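PDB 5LY8: tail component from Lactobacillus phage J-1, which forms part of the phage's distal tail and, through the carbohydrate-binding module described here, probably recognises saccharides on the Lactobacillus host surface. Local coordinates for residues V29-F38 / Y72-G80; G59-S70 / F216-Q227. All blocks are in the same frame, centred on the assembly; numbering follows the deposited sequence. Where two conformers were deposited one is given.

Overall arrangement
Both contacts lie in the second carbohydrate-binding module of the evolved distal tail protein, an all-beta domain of the concanavalin clan. Their segments alternate along the chain. The centres of interactions 1 and 2 are about 13 Å apart. Interaction 1 sets a short edge strand on strand 73-81. Interaction 2 lays residues 59-70 along residues 216-227 at the surface. The two meet where Pro-76 CG packs on Pro-63 CB at 3.5 Å and where Trp-73 NE1 lies 3.5 Å from Phe-216 CD1. Interaction 2 supplies two ligands of one magnesium ion. The second magnesium ion lies about 9 Å from the side chain of Trp-73 and about 8 Å from that of Arg-220.

Interaction 1. Residues V29-F38 / Y72-G80; sequences VTLNNGVTAF and YWNGPSMSG
Thr-30 and Ser-79 pair backbone to backbone as a hydrogen-bonded antiparallel pair. Thr-30 N gives its hydrogen to Ser-79 O at 2.8 Å, and Ser-79 N returns one to Thr-30 O. The ladder ends at Asn-32. Its N binds Ser-77 O from above the carbonyl plane, 48° out of it. Asn-32 OD1 accepts from Ser-77 N at 2.9 Å, so the side-chain amide takes up the next backbone donor. With CG beside its own N (chi1 -61°), Asn-32 can reach back in this way. Its ND2 is held by Gly-52 O.

The buried side is tightly packed. The five-membered ring of Trp-73 turns an edge to the face of Phe-38, with centroids 4.5 Å apart and planes at 63°. A water joins Ser-77 OG, Thr-30 O and Asn-33 N. Ser-77 OG is bonded to Gln-50 as well. Ser-79 is modelled in two conformers. In the one described here its OG meets the same water, is bonded to Thr-210 and lies 3.3 Å from Gly-34 CA.

The solvent side is looser. Exposed Leu-31 lies on buried Met-78, CD2 of Leu-31 touching CE of Met-78 at 3.8 Å. Val-29 CB lies 3.8 Å from Met-78 CG, the two side chains crossing at a slant. Exposed Thr-30 bonds through OG1 to Asn-33 OD1.

The arrangement is a short antiparallel edge strand running into a loop, here within the beta-sheet framework of a concanavalin-like carbohydrate-binding module.

Interaction 2. Residues G59-S70 / F216-Q227; sequences GIAYPSTERTAS and FSDQRGWSINWQ. With MG (magnesium ion), chain C.
Ala-61 and Trp-226 form a single antiparallel bridge in which both backbone N-H groups are satisfied. Ala-61 N binds Trp-226 O at 2.8 Å, and Trp-226 N binds Ala-61 O at 2.9 Å. Beyond the bridge, water takes over: one molecule donates to both Pro-63 O and Ile-224 O.

On one flank Ile-60 CG2 meets Asn-225 CB at 3.5 Å and lies over a face of Tyr-62. Asn-225 OD1 accepts from Gln-227 NE2, and the extended Gln-227 chain lies alongside Ile-60. On the other flank Trp-226 NE1 is bonded to Asn-98.

At the far end Arg-67 and Arg-220 are each modelled in two conformers. In those described here Arg-67 grips one atom, Asp-218 O, with two nitrogens. Arg-67 NE is 2.8 Å and Arg-67 NH2 3.1 Å from Asp-218 O, which lies almost in the guanidinium plane. The bend at chi3 (69°) turns the group side-on to this carbonyl. Arg-220 CB lies over one face of the Arg-67 guanidinium. In the same conformers a water accepts from Arg-67 NH1 and Arg-220 NH2. Ser-217, in a type II' turn, accepts from Ser-70 N through OG at 2.9 Å. Ser-70 OG itself is bonded to Tyr-72 N.

Gly-59 O and Gln-227 O are 3.3 Å apart and both bind magnesium, each at 2.3 Å. Three waters and Asp-21 O complete the site. The cation draws together two acceptors that would otherwise probably repel each other, so the metal links the two segments at the end where the strand bridge stops.

Interaction 1. Residues V29-F38 / Y72-G80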
loop_
_atom_site.group_PDB
_atom_site.type_symbol
_atom_site.label_atom_id
_atom_site.label_comp_id
_atom_site.label_asym_id
_atom_site.label_seq_id
_atom_site.Cartn_x
_atom_site.Cartn_y
_atom_site.Cartn_z
ATOM N N VAL A 29 -1.855 -9.964 13.000
ATOM C CA VAL A 29 -2.565 -9.199 11.978
ATOM C C VAL A 29 -4.053 -9.483 12.051
ATOM O O VAL A 29 -4.479 -10.501 12.635
ATOM C CB VAL A 29 -2.055 -9.491 10.541
ATOM C CG1 VAL A 29 -0.613 -9.066 10.361
ATOM C CG2 VAL A 29 -2.272 -10.948 10.125
ATOM N N THR A 30 -4.858 -8.607 11.421
ATOM C CA THR A 30 -6.287 -8.823 11.314
ATOM C C THR A 30 -6.702 -8.767 9.861
ATOM O O THR A 30 -6.156 -7.982 9.071
ATOM C CB THR A 30 -7.078 -7.901 12.219
ATOM O OG1 THR A 30 -6.744 -6.570 11.901
ATOM C CG2 THR A 30 -6.824 -8.168 13.699
ATOM N N LEU A 31 -7.664 -9.596 9.509
ATOM C CA LEU A 31 -8.147 -9.730 8.156
ATOM C C LEU A 31 -9.405 -8.964 7.922
ATOM O O LEU A 31 -10.317 -8.988 8.748
ATOM C CB LEU A 31 -8.395 -11.219 7.860
ATOM C CG LEU A 31 -7.162 -12.127 8.008
ATOM C CD1 LEU A 31 -7.559 -13.613 8.088
ATOM C CD2 LEU A 31 -6.128 -11.836 6.915
ATOM N N ASN A 32 -9.477 -8.267 6.779
ATOM C CA ASN A 32 -10.699 -7.623 6.328
ATOM C C ASN A 32 -11.352 -6.667 7.335
ATOM O O ASN A 32 -12.588 -6.565 7.376
ATOM C CB ASN A 32 -11.686 -8.702 5.842
ATOM C CG ASN A 32 -11.093 -9.457 4.688
ATOM O OD1 ASN A 32 -10.465 -8.853 3.809
ATOM N ND2 ASN A 32 -11.332 -10.752 4.617
ATOM N N ASN A 33 -10.539 -5.895 8.068
ATOM C CA ASN A 33 -11.088 -4.947 9.040
ATOM C C ASN A 33 -10.191 -3.717 9.170
ATOM O O ASN A 33 -10.048 -3.156 10.276
ATOM C CB ASN A 33 -11.288 -5.654 10.399
ATOM C CG ASN A 33 -9.989 -5.958 11.110
ATOM O OD1 ASN A 33 -8.914 -6.025 10.496
ATOM N ND2 ASN A 33 -10.030 -6.050 12.438
ATOM N N GLY A 34 -9.592 -3.302 8.059
ATOM C CA GLY A 34 -8.704 -2.156 8.065
ATOM C C GLY A 34 -9.298 -0.921 7.437
ATOM O O GLY A 34 -10.518 -0.756 7.378
ATOM N N VAL A 35 -8.417 -0.056 6.947
ATOM C CA VAL A 35 -8.823 1.235 6.396
ATOM C C VAL A 35 -8.421 1.298 4.934
ATOM O O VAL A 35 -7.270 1.009 4.584
ATOM C CB VAL A 35 -8.159 2.406 7.162
ATOM C CG1 VAL A 35 -8.734 3.739 6.703
ATOM C CG2 VAL A 35 -8.299 2.251 8.681
ATOM N N THR A 36 -9.378 1.659 4.069
ATOM C CA THR A 36 -9.128 1.835 2.628
ATOM C C THR A 36 -9.172 3.303 2.265
ATOM O O THR A 36 -9.768 4.089 2.994
ATOM C CB THR A 36 -10.146 1.075 1.771
ATOM O OG1 THR A 36 -11.454 1.655 1.949
ATOM C CG2 THR A 36 -10.169 -0.391 2.092
ATOM N N ALA A 37 -8.517 3.692 1.164
ATOM C CA ALA A 37 -8.406 5.084 0.769
ATOM C C ALA A 37 -9.209 5.452 -0.472
ATOM O O ALA A 37 -9.653 6.599 -0.589
ATOM C CB ALA A 37 -6.936 5.441 0.555
ATOM N N PHE A 38 -9.412 4.511 -1.414
ATOM C CA PHE A 38 -10.070 4.838 -2.682
ATOM C C PHE A 38 -11.360 5.625 -2.413
ATOM O O PHE A 38 -12.247 5.144 -1.698
ATOM C CB PHE A 38 -10.377 3.573 -3.473
ATOM C CG PHE A 38 -11.060 3.902 -4.776
ATOM C CD1 PHE A 38 -10.371 4.544 -5.800
ATOM C CD2 PHE A 38 -12.400 3.612 -4.962
ATOM C CE1 PHE A 38 -11.008 4.857 -6.996
ATOM C CE2 PHE A 38 -13.037 3.946 -6.162
ATOM C CZ PHE A 38 -12.336 4.564 -7.167
ATOM N N TYR A 72 -18.658 -1.704 -6.902
ATOM C CA TYR A 72 -17.638 -1.385 -5.903
ATOM C C TYR A 72 -16.409 -2.238 -6.054
ATOM O O TYR A 72 -16.457 -3.315 -6.644
ATOM C CB TYR A 72 -18.188 -1.471 -4.458
ATOM C CG TYR A 72 -18.861 -2.780 -4.100
ATOM C CD1 TYR A 72 -18.115 -3.881 -3.689
ATOM C CD2 TYR A 72 -20.246 -2.907 -4.129
ATOM C CE1 TYR A 72 -18.728 -5.081 -3.336
ATOM C CE2 TYR A 72 -20.872 -4.099 -3.760
ATOM C CZ TYR A 72 -20.107 -5.188 -3.378
ATOM O OH TYR A 72 -20.700 -6.371 -2.989
ATOM N N TRP A 73 -15.320 -1.748 -5.470
ATOM C CA TRP A 73 -14.057 -2.471 -5.374
ATOM C C TRP A 73 -14.140 -3.421 -4.175
ATOM O O TRP A 73 -14.579 -3.013 -3.086
ATOM C CB TRP A 73 -12.902 -1.477 -5.178
ATOM C CG TRP A 73 -12.612 -0.640 -6.382
ATOM C CD1 TRP A 73 -13.228 0.526 -6.744
ATOM C CD2 TRP A 73 -11.719 -0.983 -7.460
ATOM N NE1 TRP A 73 -12.761 0.949 -7.981
ATOM C CE2 TRP A 73 -11.809 0.047 -8.420
ATOM C CE3 TRP A 73 -10.814 -2.046 -7.678
ATOM C CZ2 TRP A 73 -11.051 0.028 -9.603
ATOM C CZ3 TRP A 73 -10.049 -2.049 -8.838
ATOM C CH2 TRP A 73 -10.163 -1.015 -9.779
ATOM N N ASN A 74 -13.741 -4.671 -4.390
ATOM C CA ASN A 74 -13.800 -5.684 -3.336
ATOM C C ASN A 74 -12.596 -6.615 -3.416
ATOM O O ASN A 74 -12.277 -7.123 -4.495
ATOM C CB ASN A 74 -15.099 -6.501 -3.474
ATOM C CG ASN A 74 -15.334 -7.501 -2.371
ATOM O OD1 ASN A 74 -14.578 -7.592 -1.395
ATOM N ND2 ASN A 74 -16.465 -8.203 -2.469
ATOM N N GLY A 75 -11.891 -6.796 -2.302
ATOM C CA GLY A 75 -10.827 -7.783 -2.233
ATOM C C GLY A 75 -10.332 -7.873 -0.813
ATOM O O GLY A 75 -10.784 -7.117 0.055
ATOM N N PRO A 76 -9.398 -8.782 -0.573
ATOM C CA PRO A 76 -8.916 -9.003 0.793
ATOM C C PRO A 76 -8.002 -7.920 1.314
ATOM O O PRO A 76 -7.289 -7.282 0.538
ATOM C CB PRO A 76 -8.167 -10.339 0.693
ATOM C CG PRO A 76 -7.711 -10.389 -0.703
ATOM C CD PRO A 76 -8.809 -9.745 -1.525
ATOM N N SER A 77 -8.029 -7.729 2.627
ATOM C CA SER A 77 -7.101 -6.843 3.292
ATOM C C SER A 77 -6.487 -7.500 4.496
ATOM O O SER A 77 -7.069 -8.434 5.096
ATOM C CB SER A 77 -7.752 -5.525 3.690
ATOM O OG SER A 77 -8.500 -5.704 4.882
ATOM N N MET A 78 -5.331 -6.974 4.888
ATOM C CA MET A 78 -4.599 -7.403 6.069
ATOM C C MET A 78 -4.121 -6.143 6.763
ATOM O O MET A 78 -3.677 -5.199 6.094
ATOM C CB MET A 78 -3.435 -8.301 5.667
ATOM C CG MET A 78 -2.728 -8.935 6.854
ATOM S SD MET A 78 -1.471 -10.125 6.370
ATOM C CE MET A 78 -2.515 -11.422 5.709
ATOM N N SER A 79 -4.222 -6.119 8.103
ATOM C CA SER A 79 -3.857 -4.941 8.884
ATOM C C SER A 79 -3.111 -5.330 10.128
ATOM O O SER A 79 -3.296 -6.424 10.644
ATOM C CB SER A 79 -5.117 -4.187 9.317
ATOM O OG SER A 79 -5.838 -3.719 8.192
ATOM N N GLY A 80 -2.378 -4.371 10.669
ATOM C CA GLY A 80 -1.684 -4.569 11.939
ATOM C C GLY A 80 -1.526 -3.251 12.661
ATOM O O GLY A 80 -1.742 -2.172 12.093
HETATM O O HOH W 1 -7.462 -5.825 7.514
#

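Interaction 2. Residues G59-S70 / F216-Q227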
loop_
_atom_site.group_PDB
_atom_site.type_symbol
_atom_site.label_atom_id
_atom_site.label_comp_id
_atom_site.label_asym_id
_atom_site.label_seq_id
_atom_site.Cartn_x
_atom_site.Cartn_y
_atom_site.Cartn_z
ATOM N N GLY A 59 6.242 -18.789 0.063
ATOM C CA GLY A 59 6.648 -17.526 0.679
ATOM C C GLY A 59 5.965 -16.327 0.063
ATOM O O GLY A 59 6.479 -15.198 0.121
ATOM N N ILE A 60 4.785 -16.559 -0.530
ATOM C CA ILE A 60 4.045 -15.537 -1.253
ATOM C C ILE A 60 2.560 -15.587 -0.895
ATOM O O ILE A 60 1.973 -16.670 -0.792
ATOM C CB ILE A 60 4.241 -15.758 -2.768
ATOM C CG1 ILE A 60 5.731 -15.651 -3.178
ATOM C CG2 ILE A 60 3.356 -14.766 -3.568
ATOM C CD1 ILE A 60 6.039 -16.272 -4.630
ATOM N N ALA A 61 1.965 -14.405 -0.692
ATOM C CA ALA A 61 0.533 -14.267 -0.463
ATOM C C ALA A 61 -0.163 -13.952 -1.782
ATOM O O ALA A 61 0.235 -13.008 -2.501
ATOM C CB ALA A 61 0.254 -13.182 0.558
ATOM N N TYR A 62 -1.235 -14.707 -2.083
ATOM C CA TYR A 62 -2.015 -14.558 -3.302
ATOM C C TYR A 62 -3.413 -14.105 -2.911
ATOM O O TYR A 62 -4.201 -14.899 -2.407
ATOM C CB TYR A 62 -2.072 -15.903 -4.044
ATOM C CG TYR A 62 -0.733 -16.340 -4.590
ATOM C CD1 TYR A 62 -0.261 -15.856 -5.810
ATOM C CD2 TYR A 62 0.086 -17.195 -3.868
ATOM C CE1 TYR A 62 0.980 -16.243 -6.309
ATOM C CE2 TYR A 62 1.319 -17.596 -4.361
ATOM C CZ TYR A 62 1.766 -17.117 -5.572
ATOM O OH TYR A 62 3.010 -17.518 -5.994
ATOM N N PRO A 63 -3.724 -12.808 -3.055
ATOM C CA PRO A 63 -5.073 -12.369 -2.697
ATOM C C PRO A 63 -6.115 -12.999 -3.624
ATOM O O PRO A 63 -5.862 -13.168 -4.821
ATOM C CB PRO A 63 -5.026 -10.850 -2.852
ATOM C CG PRO A 63 -3.824 -10.542 -3.615
ATOM C CD PRO A 63 -2.884 -11.721 -3.584
ATOM N N SER A 64 -7.253 -13.428 -3.065
ATOM C CA SER A 64 -8.362 -13.985 -3.851
ATOM C C SER A 64 -9.563 -13.070 -4.056
ATOM O O SER A 64 -10.099 -12.543 -3.071
ATOM C CB SER A 64 -8.912 -15.211 -3.158
ATOM O OG SER A 64 -9.866 -15.844 -4.001
ATOM N N THR A 65 -10.049 -12.948 -5.313
ATOM C CA THR A 65 -11.247 -12.171 -5.653
ATOM C C THR A 65 -12.137 -13.041 -6.544
ATOM O O THR A 65 -11.679 -14.048 -7.108
ATOM C CB THR A 65 -10.910 -10.858 -6.404
ATOM O OG1 THR A 65 -10.099 -11.156 -7.544
ATOM C CG2 THR A 65 -10.222 -9.815 -5.514
ATOM N N GLU A 66 -13.410 -12.676 -6.657
ATOM C CA GLU A 66 -14.332 -13.339 -7.570
ATOM C C GLU A 66 -14.907 -12.334 -8.493
ATOM O O GLU A 66 -15.024 -11.144 -8.139
ATOM C CB GLU A 66 -15.472 -14.125 -6.898
ATOM C CG GLU A 66 -15.783 -13.827 -5.444
ATOM C CD GLU A 66 -16.375 -15.036 -4.744
ATOM O OE1 GLU A 66 -16.900 -15.943 -5.436
ATOM O OE2 GLU A 66 -16.256 -15.110 -3.501
ATOM N N ARG A 67 -15.288 -12.786 -9.696
ATOM C CA ARG A 67 -15.901 -11.919 -10.680
ATOM C C ARG A 67 -17.399 -11.929 -10.414
ATOM O O ARG A 67 -18.137 -12.756 -10.947
ATOM C CB ARG A 67 -15.586 -12.386 -12.105
ATOM C CG ARG A 67 -14.131 -12.210 -12.493
ATOM C CD ARG A 67 -13.871 -12.723 -13.880
ATOM N NE ARG A 67 -14.512 -11.889 -14.892
ATOM C CZ ARG A 67 -14.480 -12.123 -16.198
ATOM N NH1 ARG A 67 -13.837 -13.178 -16.674
ATOM N NH2 ARG A 67 -15.094 -11.303 -17.043
ATOM N N THR A 68 -17.855 -10.987 -9.597
ATOM C CA THR A 68 -19.218 -10.709 -9.063
ATOM C C THR A 68 -19.674 -9.299 -9.401
ATOM O O THR A 68 -19.018 -8.358 -9.023
ATOM C CB THR A 68 -19.311 -10.862 -7.560
ATOM O OG1 THR A 68 -18.954 -12.181 -7.196
ATOM C CG2 THR A 68 -20.694 -10.636 -7.083
ATOM N N ALA A 69 -20.817 -9.167 -10.044
ATOM C CA ALA A 69 -21.133 -7.955 -10.782
ATOM C C ALA A 69 -21.538 -7.008 -9.654
ATOM O O ALA A 69 -22.250 -7.417 -8.727
ATOM C CB ALA A 69 -22.284 -8.182 -11.752
ATOM N N SER A 70 -20.963 -5.793 -9.633
ATOM C CA SER A 70 -21.232 -4.855 -8.552
ATOM C C SER A 70 -20.843 -3.462 -8.998
ATOM O O SER A 70 -20.370 -3.272 -10.130
ATOM C CB SER A 70 -20.403 -5.212 -7.317
ATOM O OG SER A 70 -19.065 -4.760 -7.473
ATOM N N PHE A 216 -12.602 -5.073 -9.364
ATOM C CA PHE A 216 -13.820 -4.278 -9.511
ATOM C C PHE A 216 -14.879 -5.094 -10.220
ATOM O O PHE A 216 -14.665 -5.548 -11.351
ATOM C CB PHE A 216 -13.567 -3.013 -10.349
ATOM C CG PHE A 216 -14.779 -2.106 -10.357
ATOM C CD1 PHE A 216 -15.080 -1.312 -9.258
ATOM C CD2 PHE A 216 -15.662 -2.108 -11.422
ATOM C CE1 PHE A 216 -16.225 -0.518 -9.235
ATOM C CE2 PHE A 216 -16.799 -1.297 -11.402
ATOM C CZ PHE A 216 -17.084 -0.530 -10.294
ATOM N N SER A 217 -16.068 -5.206 -9.594
ATOM C CA SER A 217 -17.252 -5.838 -10.195
ATOM C C SER A 217 -16.908 -7.235 -10.731
ATOM O O SER A 217 -16.175 -7.955 -10.038
ATOM C CB SER A 217 -17.800 -4.912 -11.283
ATOM O OG SER A 217 -19.022 -5.409 -11.810
ATOM N N ASP A 218 -17.304 -7.548 -11.984
ATOM C CA ASP A 218 -17.045 -8.829 -12.655
ATOM C C ASP A 218 -15.983 -8.706 -13.697
ATOM O O ASP A 218 -15.951 -9.491 -14.641
ATOM C CB ASP A 218 -18.346 -9.414 -13.274
ATOM C CG ASP A 218 -18.966 -8.634 -14.413
ATOM O OD1 ASP A 218 -18.545 -7.482 -14.650
ATOM O OD2 ASP A 218 -19.923 -9.155 -15.042
ATOM N N GLN A 219 -15.108 -7.729 -13.544
ATOM C CA GLN A 219 -14.030 -7.590 -14.496
ATOM C C GLN A 219 -12.940 -8.560 -14.134
ATOM O O GLN A 219 -12.698 -8.798 -12.935
ATOM C CB GLN A 219 -13.499 -6.165 -14.461
ATOM C CG GLN A 219 -14.604 -5.207 -14.883
ATOM C CD GLN A 219 -14.124 -3.823 -15.074
ATOM O OE1 GLN A 219 -14.223 -3.256 -16.165
ATOM N NE2 GLN A 219 -13.669 -3.231 -14.002
ATOM N N ARG A 220 -12.271 -9.126 -15.145
ATOM C CA ARG A 220 -11.173 -10.045 -14.876
ATOM C C ARG A 220 -10.047 -9.323 -14.156
ATOM O O ARG A 220 -9.800 -8.139 -14.403
ATOM C CB ARG A 220 -10.702 -10.825 -16.112
ATOM C CG ARG A 220 -9.913 -10.047 -17.138
ATOM C CD ARG A 220 -9.226 -10.985 -18.118
ATOM N NE ARG A 220 -10.189 -11.761 -18.896
ATOM C CZ ARG A 220 -9.867 -12.768 -19.704
ATOM N NH1 ARG A 220 -8.603 -13.142 -19.838
ATOM N NH2 ARG A 220 -10.810 -13.423 -20.368
ATOM N N GLY A 221 -9.440 -10.021 -13.215
ATOM C CA GLY A 221 -8.397 -9.431 -12.395
ATOM C C GLY A 221 -7.026 -9.433 -12.999
ATOM O O GLY A 221 -6.678 -10.304 -13.803
ATOM N N TRP A 222 -6.205 -8.516 -12.540
ATOM C CA TRP A 222 -4.805 -8.516 -12.900
ATOM C C TRP A 222 -4.051 -9.611 -12.124
ATOM O O TRP A 222 -4.642 -10.275 -11.261
ATOM C CB TRP A 222 -4.194 -7.120 -12.712
ATOM C CG TRP A 222 -4.083 -6.561 -11.321
ATOM C CD1 TRP A 222 -4.483 -7.127 -10.137
ATOM C CD2 TRP A 222 -3.468 -5.319 -10.981
ATOM N NE1 TRP A 222 -4.164 -6.293 -9.081
ATOM C CE2 TRP A 222 -3.528 -5.184 -9.576
ATOM C CE3 TRP A 222 -2.856 -4.304 -11.734
ATOM C CZ2 TRP A 222 -2.999 -4.067 -8.910
ATOM C CZ3 TRP A 222 -2.337 -3.205 -11.072
ATOM C CH2 TRP A 222 -2.423 -3.093 -9.683
ATOM N N SER A 223 -2.766 -9.797 -12.436
ATOM C CA SER A 223 -1.962 -10.787 -11.717
ATOM C C SER A 223 -1.232 -10.073 -10.609
ATOM O O SER A 223 -0.514 -9.113 -10.851
ATOM C CB SER A 223 -0.962 -11.457 -12.643
ATOM O OG SER A 223 -1.629 -12.219 -13.642
ATOM N N ILE A 224 -1.492 -10.481 -9.355
ATOM C CA ILE A 224 -0.903 -9.796 -8.225
ATOM C C ILE A 224 -0.533 -10.761 -7.130
ATOM O O ILE A 224 -1.325 -11.628 -6.775
ATOM C CB ILE A 224 -1.895 -8.696 -7.705
ATOM C CG1 ILE A 224 -1.356 -7.913 -6.500
ATOM C CG2 ILE A 224 -3.291 -9.248 -7.400
ATOM C CD1 ILE A 224 -0.095 -7.149 -6.760
ATOM N N ASN A 225 0.682 -10.604 -6.589
ATOM C CA ASN A 225 1.050 -11.365 -5.420
ATOM C C ASN A 225 1.928 -10.508 -4.519
ATOM O O ASN A 225 2.491 -9.504 -4.976
ATOM C CB ASN A 225 1.613 -12.741 -5.762
ATOM C CG ASN A 225 2.949 -12.766 -6.415
ATOM O OD1 ASN A 225 3.922 -12.225 -5.875
ATOM N ND2 ASN A 225 3.015 -13.372 -7.599
ATOM N N TRP A 226 1.994 -10.854 -3.230
ATOM C CA TRP A 226 2.616 -10.023 -2.199
ATOM C C TRP A 226 3.613 -10.918 -1.495
ATOM O O TRP A 226 3.243 -11.944 -0.915
ATOM C CB TRP A 226 1.488 -9.572 -1.285
ATOM C CG TRP A 226 1.839 -8.695 -0.122
ATOM C CD1 TRP A 226 2.881 -7.812 -0.010
ATOM C CD2 TRP A 226 1.047 -8.542 1.061
ATOM N NE1 TRP A 226 2.782 -7.120 1.184
ATOM C CE2 TRP A 226 1.670 -7.563 1.859
ATOM C CE3 TRP A 226 -0.115 -9.170 1.542
ATOM C CZ2 TRP A 226 1.171 -7.204 3.117
ATOM C CZ3 TRP A 226 -0.624 -8.799 2.771
ATOM C CH2 TRP A 226 0.017 -7.830 3.548
ATOM N N GLN A 227 4.908 -10.588 -1.625
ATOM C CA GLN A 227 5.977 -11.503 -1.221
ATOM C C GLN A 227 6.642 -11.178 0.102
ATOM O O GLN A 227 7.308 -12.052 0.664
ATOM C CB GLN A 227 7.051 -11.620 -2.329
ATOM C CG GLN A 227 6.429 -11.836 -3.720
ATOM C CD GLN A 227 7.303 -12.492 -4.763
ATOM O OE1 GLN A 227 8.509 -12.771 -4.542
ATOM N NE2 GLN A 227 6.674 -12.787 -5.914
HETATM MG MG MG C . 8.231 -14.130 1.173
HETATM O O HOH W 2 -3.593 -13.323 -6.475
HETATM O O HOH W 3 -13.763 -8.617 -9.039
HETATM O O HOH W 4 -13.514 -13.448 -19.888
HETATM O O HOH W 5 9.643 -16.051 1.887
HETATM O O HOH W 6 9.683 -14.547 -0.742
HETATM O O HOH W 7 10.064 -12.782 2.029
#